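Local coordinates for carbon dioxide concentrating mechanism protein (Gloeobacter violaceus, PDB 4JW0) that probably forms the pentameric vertices of the carboxysome shell, the polyhedral compartment in which RuBisCO is sequestered, at residues A[5-10]-A[49-54]; A[53-58]-A[79-84]; A[61-66]-A[75-80]. All coordinates share one frame; numbering follows the deposited sequence.

Contact 1: A[5-10]-A[49-54]; sequences RVRGTV and AGLDEW
Asp-52 presents its carboxylate to two arginines of strand 2-11, Arg-5 and Arg-7, where a type II turn from Gly-50 to Glu-53 leads into strand 54-59. Arg-5 CB lies 4.3 Å from Trp-54 CD1, oblique to the indole, and Arg-5 CG, anti to the backbone N (chi1 168°), runs past the turn at 4.1 Å from Asp-52 CA. Beyond a bend at chi3, Arg-5 NH1 comes to 3.5 Å from Asp-52 OD1. That oxygen is displaced far from the plane of the guanidinium, so the attraction is one of charges with no N-H aimed at it, while NH2 is hydrogen-bonded to Gln-28. The directed bond comes from Arg-7 NH2, which donates to Asp-52 OD1 at 2.7 Å, on the syn side but 31° out of the carboxylate plane. Arg-7 NE also stands 3.6 Å above the centre of the Arg-5 guanidinium. Below, Val-6 CB lies 3.3 Å from Gly-50 O while Val-6 CG2 packs on Ala-49 CB. Two backbone bonds tie turn to strand, Val-6 N to Glu-53 O at 3.0 Å and Asp-52 N to Val-6 O at 2.7 Å. With two guanidiniums layered so closely, the Asp-52 carboxylate, with Asp-88 of a neighbouring subunit, which pairs with Arg-7 NH1, is likely to offset part of their mutual repulsion.

Contact 2: A[53-58]-A[79-84]; sequences EWVLFS and IGIIDT
Leu-56 faces both Ile-79 and Gly-80 across two antiparallel strands, the signature of a classic beta bulge. The axes of 54-58 and 79-81 approach to 4.7 Å, with their N-to-C directions 172° apart. Leu-56 N donates to Gly-80 O at 2.9 Å, Ile-79 N returns a bond to Leu-56 O at 3.0 Å, and Ile-82 N reaches Trp-54 O at 2.8 Å. Past this last bond a water takes over, accepting from Trp-54 N and donating to Ile-82 O.

Ile-79 holds CG1 between its backbone N and carbonyl carbon (chi1 68°), which lays that branch alongside Leu-56, with Ile-79 CG1 3.8 Å from Leu-56 CB. Ile-79 CD1 continues to 3.8 Å from Ser-58 OG, a packing contact only, since that hydroxyl is hydrogen-bonded to Pro-73 O of a neighbouring subunit. An alanine in place of Ile-79 would probably open a gap beside Leu-56 CB and Ser-58 OG and leave the Leu-56 side chain with less to hold it. Ile-82 meets Leu-56 at about a right angle, its CD1 3.8 Å from Leu-56 CG. On the opposite face, Val-55 is the non-hydrogen-bonded partner of Ile-81, whose CG2 and CD1 methyls lie against the Glu-53 carboxylate, itself held by Gly-50 N and Lys-95.

Strand 54-59 is flanked by 76-81 on one edge and 2-11 on the other, through Val-55 with Gly-4 and Phe-57 with Gln-2. Val-55 packs on Val-6 and Leu-27, whereas Leu-56 packs on Val-42 of that same neighbouring subunit, and a strand of that subunit pairs antiparallel with Gly-80 and Ile-81.

Contact 3: A[61-66]-A[75-80]; sequences SAARQV and DAVVIG
Ala-63 sets its methyl group directly on the start of strand 76-81, between Ala-76 and Val-77. Ala-63 CB is 3.5 Å from Ala-76 N and 3.7 Å from Val-77 CB. No hydrogen bond crosses the contact; the methyl buries Ala-76 N, an amide with no partner anywhere in the model.

Val-77 answers with one branch. Val-77 CG1 lies between the backbone N and the carbonyl carbon (chi1 61°), and this rotation carries it up against the 3-10 turn, 3.6 Å from Ala-63 CA.

The turn is fastened from within by Gln-65. Its chain folds back on itself (chi1 -55°, followed by a similar bend at chi2), bringing Gln-65 NE2 to 3.0 Å from Ser-61 O. The acceptor lies in the amide plane, but the donor stands 44° out of the carbonyl plane of Ser-61. Arg-64 N reaches Ser-61 O at 2.9 Å from the other face, so two donors grip that oxygen. The polar ends at the borders turn to other subunits: Asp-75 binds the amino terminus of Met-1 and Arg-59 N of one neighbour, and the Ser-61 hydroxyl bonds Arg-64 of another.

A short 3-10 turn resting on a strand of the barrel is how this link between strands 54-59 and 76-81 is built. The Ala-76 carbonyl and the backbone of Val-78 bond to Ala-44, joining strand 76-81 to 39-44, consistent with the closed barrel of the OB fold in the EutN/CcmL family.

In the fold
The three contacts lie around neighbouring strands of one barrel: 2-11, 54-59 and 76-81. Contacts 1 and 2 share Glu-53 and Trp-54, with centres about 10 Å apart, and touch where Ala-49 CB lies 3.8 Å from Val-55 CG1. Contacts 2 and 3, about 12 Å between centres, share Ile-79 and Gly-80 and join through a probable hydrogen bond from Val-77 N to Ser-58 O at 3.0 Å. Contacts 1 and 3 lie on opposite sides of the chain's centre, about 16 Å between centres. Contacts 1 and 3 touch one neighbouring subunit, contacts 2 and 3 another. Ser-61 in contact 3 packs on Ser-61 of both neighbours, which suggests a place near the pentamer's axis.

Contact 1: A[5-10]-A[49-54]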
# COMPACT_ATOMS: atom_id res chain seq x y z
N ARG A 5 14.55 -6.34 -11.43
CA ARG A 5 15.62 -6.39 -12.41
C ARG A 5 15.57 -5.11 -13.24
O ARG A 5 14.49 -4.69 -13.67
CB ARG A 5 15.44 -7.64 -13.28
CG ARG A 5 16.29 -7.72 -14.52
CD ARG A 5 16.14 -9.08 -15.20
NE ARG A 5 14.95 -9.17 -16.06
CZ ARG A 5 14.98 -9.50 -17.35
NH1 ARG A 5 16.12 -9.79 -17.97
NH2 ARG A 5 13.84 -9.54 -18.05
N VAL A 6 16.71 -4.46 -13.43
CA VAL A 6 16.73 -3.19 -14.14
C VAL A 6 16.54 -3.44 -15.63
O VAL A 6 17.32 -4.17 -16.25
CB VAL A 6 18.05 -2.42 -13.94
CG1 VAL A 6 18.02 -1.12 -14.71
CG2 VAL A 6 18.29 -2.16 -12.46
N ARG A 7 15.50 -2.84 -16.21
CA ARG A 7 15.18 -3.03 -17.62
C ARG A 7 15.43 -1.79 -18.47
O ARG A 7 15.57 -1.89 -19.68
CB ARG A 7 13.73 -3.47 -17.79
CG ARG A 7 13.43 -4.85 -17.22
CD ARG A 7 13.75 -5.97 -18.20
NE ARG A 7 15.17 -6.05 -18.54
CZ ARG A 7 15.66 -6.05 -19.79
NH1 ARG A 7 14.85 -5.96 -20.84
NH2 ARG A 7 16.97 -6.13 -19.98
N GLY A 8 15.48 -0.62 -17.85
CA GLY A 8 15.67 0.61 -18.61
C GLY A 8 15.46 1.86 -17.79
O GLY A 8 15.48 1.82 -16.56
N THR A 9 15.23 2.97 -18.48
CA THR A 9 15.10 4.26 -17.84
C THR A 9 13.89 5.00 -18.38
O THR A 9 13.43 4.75 -19.50
CB THR A 9 16.34 5.15 -18.06
OG1 THR A 9 16.39 5.57 -19.43
CG2 THR A 9 17.60 4.39 -17.73
N VAL A 10 13.36 5.91 -17.56
CA VAL A 10 12.24 6.74 -17.95
C VAL A 10 12.70 8.19 -17.86
O VAL A 10 13.29 8.59 -16.85
CB VAL A 10 11.03 6.51 -17.03
CG1 VAL A 10 9.93 7.51 -17.34
CG2 VAL A 10 10.52 5.08 -17.17
N ALA A 49 22.41 1.71 -10.59
CA ALA A 49 22.26 0.34 -11.06
C ALA A 49 22.16 0.29 -12.58
O ALA A 49 21.50 1.11 -13.20
CB ALA A 49 21.03 -0.30 -10.44
N GLY A 50 22.83 -0.70 -13.17
CA GLY A 50 22.85 -0.87 -14.61
C GLY A 50 21.89 -1.93 -15.11
O GLY A 50 21.32 -2.71 -14.34
N LEU A 51 21.71 -1.95 -16.42
CA LEU A 51 20.83 -2.91 -17.07
C LEU A 51 21.04 -4.34 -16.59
O LEU A 51 22.17 -4.80 -16.47
CB LEU A 51 21.04 -2.85 -18.58
CG LEU A 51 19.87 -3.26 -19.46
CD1 LEU A 51 18.85 -2.13 -19.54
CD2 LEU A 51 20.38 -3.66 -20.84
N ASP A 52 19.93 -5.02 -16.31
CA ASP A 52 19.90 -6.44 -15.92
C ASP A 52 20.40 -6.74 -14.51
O ASP A 52 20.34 -7.89 -14.05
CB ASP A 52 20.65 -7.31 -16.95
CG ASP A 52 19.87 -7.47 -18.24
OD1 ASP A 52 18.62 -7.36 -18.21
OD2 ASP A 52 20.50 -7.71 -19.30
N GLU A 53 20.88 -5.73 -13.79
CA GLU A 53 21.26 -5.94 -12.40
C GLU A 53 20.03 -6.18 -11.54
O GLU A 53 18.96 -5.65 -11.82
CB GLU A 53 22.05 -4.74 -11.89
CG GLU A 53 23.44 -4.62 -12.49
CD GLU A 53 24.34 -3.66 -11.73
OE1 GLU A 53 24.04 -2.45 -11.71
OE2 GLU A 53 25.34 -4.11 -11.16
N TRP A 54 20.18 -7.00 -10.51
CA TRP A 54 19.11 -7.20 -9.54
C TRP A 54 19.24 -6.16 -8.45
O TRP A 54 20.34 -5.90 -7.97
CB TRP A 54 19.18 -8.60 -8.92
CG TRP A 54 18.61 -9.69 -9.78
CD1 TRP A 54 18.48 -9.69 -11.13
CD2 TRP A 54 18.09 -10.94 -9.32
NE1 TRP A 54 17.91 -10.88 -11.55
CE2 TRP A 54 17.67 -11.66 -10.45
CE3 TRP A 54 17.94 -11.53 -8.06
CZ2 TRP A 54 17.11 -12.93 -10.37
CZ3 TRP A 54 17.39 -12.79 -7.98
CH2 TRP A 54 16.98 -13.48 -9.12

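Contact 2: A[53-58]-A[79-84]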
# COMPACT_ATOMS: atom_id res chain seq x y z
N GLU A 53 20.88 -5.73 -13.79
CA GLU A 53 21.26 -5.94 -12.40
C GLU A 53 20.03 -6.18 -11.54
O GLU A 53 18.96 -5.65 -11.82
CB GLU A 53 22.05 -4.74 -11.89
CG GLU A 53 23.44 -4.62 -12.49
CD GLU A 53 24.34 -3.66 -11.73
OE1 GLU A 53 24.04 -2.45 -11.71
OE2 GLU A 53 25.34 -4.11 -11.16
N TRP A 54 20.18 -7.00 -10.51
CA TRP A 54 19.11 -7.20 -9.54
C TRP A 54 19.24 -6.16 -8.45
O TRP A 54 20.34 -5.90 -7.97
CB TRP A 54 19.18 -8.60 -8.92
CG TRP A 54 18.61 -9.69 -9.78
CD1 TRP A 54 18.48 -9.69 -11.13
CD2 TRP A 54 18.09 -10.94 -9.32
NE1 TRP A 54 17.91 -10.88 -11.55
CE2 TRP A 54 17.67 -11.66 -10.45
CE3 TRP A 54 17.94 -11.53 -8.06
CZ2 TRP A 54 17.11 -12.93 -10.37
CZ3 TRP A 54 17.39 -12.79 -7.98
CH2 TRP A 54 16.98 -13.48 -9.12
N VAL A 55 18.12 -5.57 -8.06
CA VAL A 55 18.14 -4.60 -6.98
C VAL A 55 17.07 -4.92 -5.94
O VAL A 55 16.08 -5.59 -6.23
CB VAL A 55 17.89 -3.16 -7.50
CG1 VAL A 55 18.95 -2.78 -8.51
CG2 VAL A 55 16.49 -3.04 -8.10
N LEU A 56 17.30 -4.44 -4.72
CA LEU A 56 16.25 -4.36 -3.73
C LEU A 56 15.64 -2.98 -3.84
O LEU A 56 16.37 -1.99 -3.99
CB LEU A 56 16.79 -4.54 -2.31
CG LEU A 56 17.16 -5.94 -1.83
CD1 LEU A 56 17.78 -5.82 -0.44
CD2 LEU A 56 15.96 -6.88 -1.82
N PHE A 57 14.32 -2.89 -3.77
CA PHE A 57 13.67 -1.59 -3.77
C PHE A 57 12.54 -1.54 -2.77
O PHE A 57 11.93 -2.57 -2.44
CB PHE A 57 13.19 -1.20 -5.18
CG PHE A 57 12.01 -1.98 -5.68
CD1 PHE A 57 12.18 -3.21 -6.28
CD2 PHE A 57 10.72 -1.45 -5.59
CE1 PHE A 57 11.09 -3.93 -6.76
CE2 PHE A 57 9.63 -2.16 -6.07
CZ PHE A 57 9.82 -3.40 -6.65
N SER A 58 12.29 -0.34 -2.26
CA SER A 58 11.25 -0.10 -1.28
C SER A 58 10.20 0.80 -1.89
O SER A 58 10.48 1.56 -2.82
CB SER A 58 11.84 0.58 -0.05
OG SER A 58 12.71 -0.30 0.62
N ILE A 79 17.36 0.68 -3.19
CA ILE A 79 18.16 0.80 -1.98
C ILE A 79 19.46 0.01 -2.05
O ILE A 79 20.37 0.26 -1.27
CB ILE A 79 17.36 0.42 -0.73
CG1 ILE A 79 17.04 -1.08 -0.72
CG2 ILE A 79 16.09 1.26 -0.65
CD1 ILE A 79 16.33 -1.53 0.54
N GLY A 80 19.55 -0.94 -2.97
CA GLY A 80 20.78 -1.70 -3.12
C GLY A 80 20.85 -2.58 -4.35
O GLY A 80 19.84 -3.10 -4.81
N ILE A 81 22.06 -2.74 -4.87
CA ILE A 81 22.32 -3.74 -5.89
C ILE A 81 22.60 -5.07 -5.19
O ILE A 81 23.41 -5.14 -4.26
CB ILE A 81 23.52 -3.34 -6.77
CG1 ILE A 81 23.18 -2.08 -7.55
CG2 ILE A 81 23.88 -4.49 -7.72
CD1 ILE A 81 24.40 -1.35 -8.12
N ILE A 82 21.90 -6.11 -5.62
CA ILE A 82 22.01 -7.41 -4.97
C ILE A 82 23.22 -8.18 -5.49
O ILE A 82 23.41 -8.30 -6.70
CB ILE A 82 20.74 -8.24 -5.18
CG1 ILE A 82 19.58 -7.64 -4.38
CG2 ILE A 82 20.97 -9.68 -4.78
CD1 ILE A 82 18.23 -8.19 -4.75
N ASP A 83 24.03 -8.68 -4.57
CA ASP A 83 25.17 -9.52 -4.90
C ASP A 83 24.77 -10.99 -4.89
O ASP A 83 25.08 -11.74 -5.82
CB ASP A 83 26.32 -9.29 -3.91
CG ASP A 83 26.91 -7.90 -4.02
OD1 ASP A 83 26.92 -7.34 -5.14
OD2 ASP A 83 27.36 -7.36 -2.98
N THR A 84 24.08 -11.40 -3.83
CA THR A 84 23.63 -12.78 -3.71
C THR A 84 22.24 -12.89 -3.10
O THR A 84 21.86 -12.08 -2.26
CB THR A 84 24.58 -13.60 -2.81
OG1 THR A 84 24.72 -12.94 -1.55
CG2 THR A 84 25.95 -13.76 -3.44
O HOH W 1 22.82 -7.80 -9.36

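Contact 3: A[61-66]-A[75-80]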
# COMPACT_ATOMS: atom_id res chain seq x y z
N SER A 61 6.68 5.92 1.70
CA SER A 61 7.45 7.01 2.28
C SER A 61 8.92 6.64 2.53
O SER A 61 9.76 7.52 2.73
CB SER A 61 6.80 7.53 3.56
OG SER A 61 6.66 6.50 4.52
N ALA A 62 9.22 5.34 2.51
CA ALA A 62 10.61 4.88 2.54
C ALA A 62 11.45 5.60 1.49
O ALA A 62 12.63 5.84 1.69
CB ALA A 62 10.67 3.38 2.29
N ALA A 63 10.84 5.93 0.35
CA ALA A 63 11.59 6.53 -0.76
C ALA A 63 12.05 7.95 -0.45
O ALA A 63 12.93 8.48 -1.12
CB ALA A 63 10.77 6.50 -2.03
N ARG A 64 11.46 8.56 0.57
CA ARG A 64 11.81 9.92 0.94
C ARG A 64 12.92 9.98 1.98
O ARG A 64 13.33 11.07 2.38
CB ARG A 64 10.57 10.67 1.46
CG ARG A 64 9.42 10.71 0.47
CD ARG A 64 8.43 11.83 0.77
NE ARG A 64 7.96 11.86 2.16
CZ ARG A 64 6.85 11.28 2.60
NH1 ARG A 64 6.07 10.58 1.78
NH2 ARG A 64 6.51 11.38 3.87
N GLN A 65 13.42 8.83 2.42
CA GLN A 65 14.35 8.83 3.56
C GLN A 65 15.82 9.06 3.20
O GLN A 65 16.64 9.27 4.08
CB GLN A 65 14.21 7.53 4.35
CG GLN A 65 12.80 7.25 4.81
CD GLN A 65 12.18 8.43 5.52
OE1 GLN A 65 12.81 9.02 6.40
NE2 GLN A 65 10.97 8.79 5.13
N VAL A 66 16.14 9.02 1.91
CA VAL A 66 17.53 9.24 1.49
C VAL A 66 17.82 10.72 1.30
O VAL A 66 16.93 11.51 1.00
CB VAL A 66 17.87 8.47 0.20
CG1 VAL A 66 17.72 6.97 0.43
CG2 VAL A 66 17.01 8.93 -0.95
N ASP A 75 7.71 7.51 -4.51
CA ASP A 75 7.13 6.41 -3.75
C ASP A 75 7.81 5.06 -4.03
O ASP A 75 7.29 4.01 -3.66
CB ASP A 75 5.63 6.30 -4.06
CG ASP A 75 5.37 5.81 -5.47
OD1 ASP A 75 6.32 5.84 -6.29
OD2 ASP A 75 4.23 5.38 -5.76
N ALA A 76 8.96 5.10 -4.69
CA ALA A 76 9.75 3.90 -4.92
C ALA A 76 11.21 4.28 -5.05
O ALA A 76 11.56 5.25 -5.72
CB ALA A 76 9.27 3.17 -6.15
N VAL A 77 12.06 3.50 -4.40
CA VAL A 77 13.48 3.82 -4.33
C VAL A 77 14.32 2.55 -4.41
O VAL A 77 14.01 1.54 -3.78
CB VAL A 77 13.81 4.57 -3.02
CG1 VAL A 77 13.48 3.71 -1.80
CG2 VAL A 77 15.26 5.00 -2.99
N VAL A 78 15.38 2.61 -5.20
CA VAL A 78 16.38 1.55 -5.24
C VAL A 78 17.25 1.72 -4.01
O VAL A 78 17.83 2.78 -3.81
CB VAL A 78 17.26 1.65 -6.51
CG1 VAL A 78 18.40 0.63 -6.47
CG2 VAL A 78 16.42 1.46 -7.77
N ILE A 79 17.36 0.68 -3.19
CA ILE A 79 18.16 0.80 -1.98
C ILE A 79 19.46 0.01 -2.05
O ILE A 79 20.37 0.26 -1.27
CB ILE A 79 17.36 0.42 -0.73
CG1 ILE A 79 17.04 -1.08 -0.72
CG2 ILE A 79 16.09 1.26 -0.65
CD1 ILE A 79 16.33 -1.53 0.54
N GLY A 80 19.55 -0.94 -2.97
CA GLY A 80 20.78 -1.70 -3.12
C GLY A 80 20.85 -2.58 -4.35
O GLY A 80 19.84 -3.10 -4.81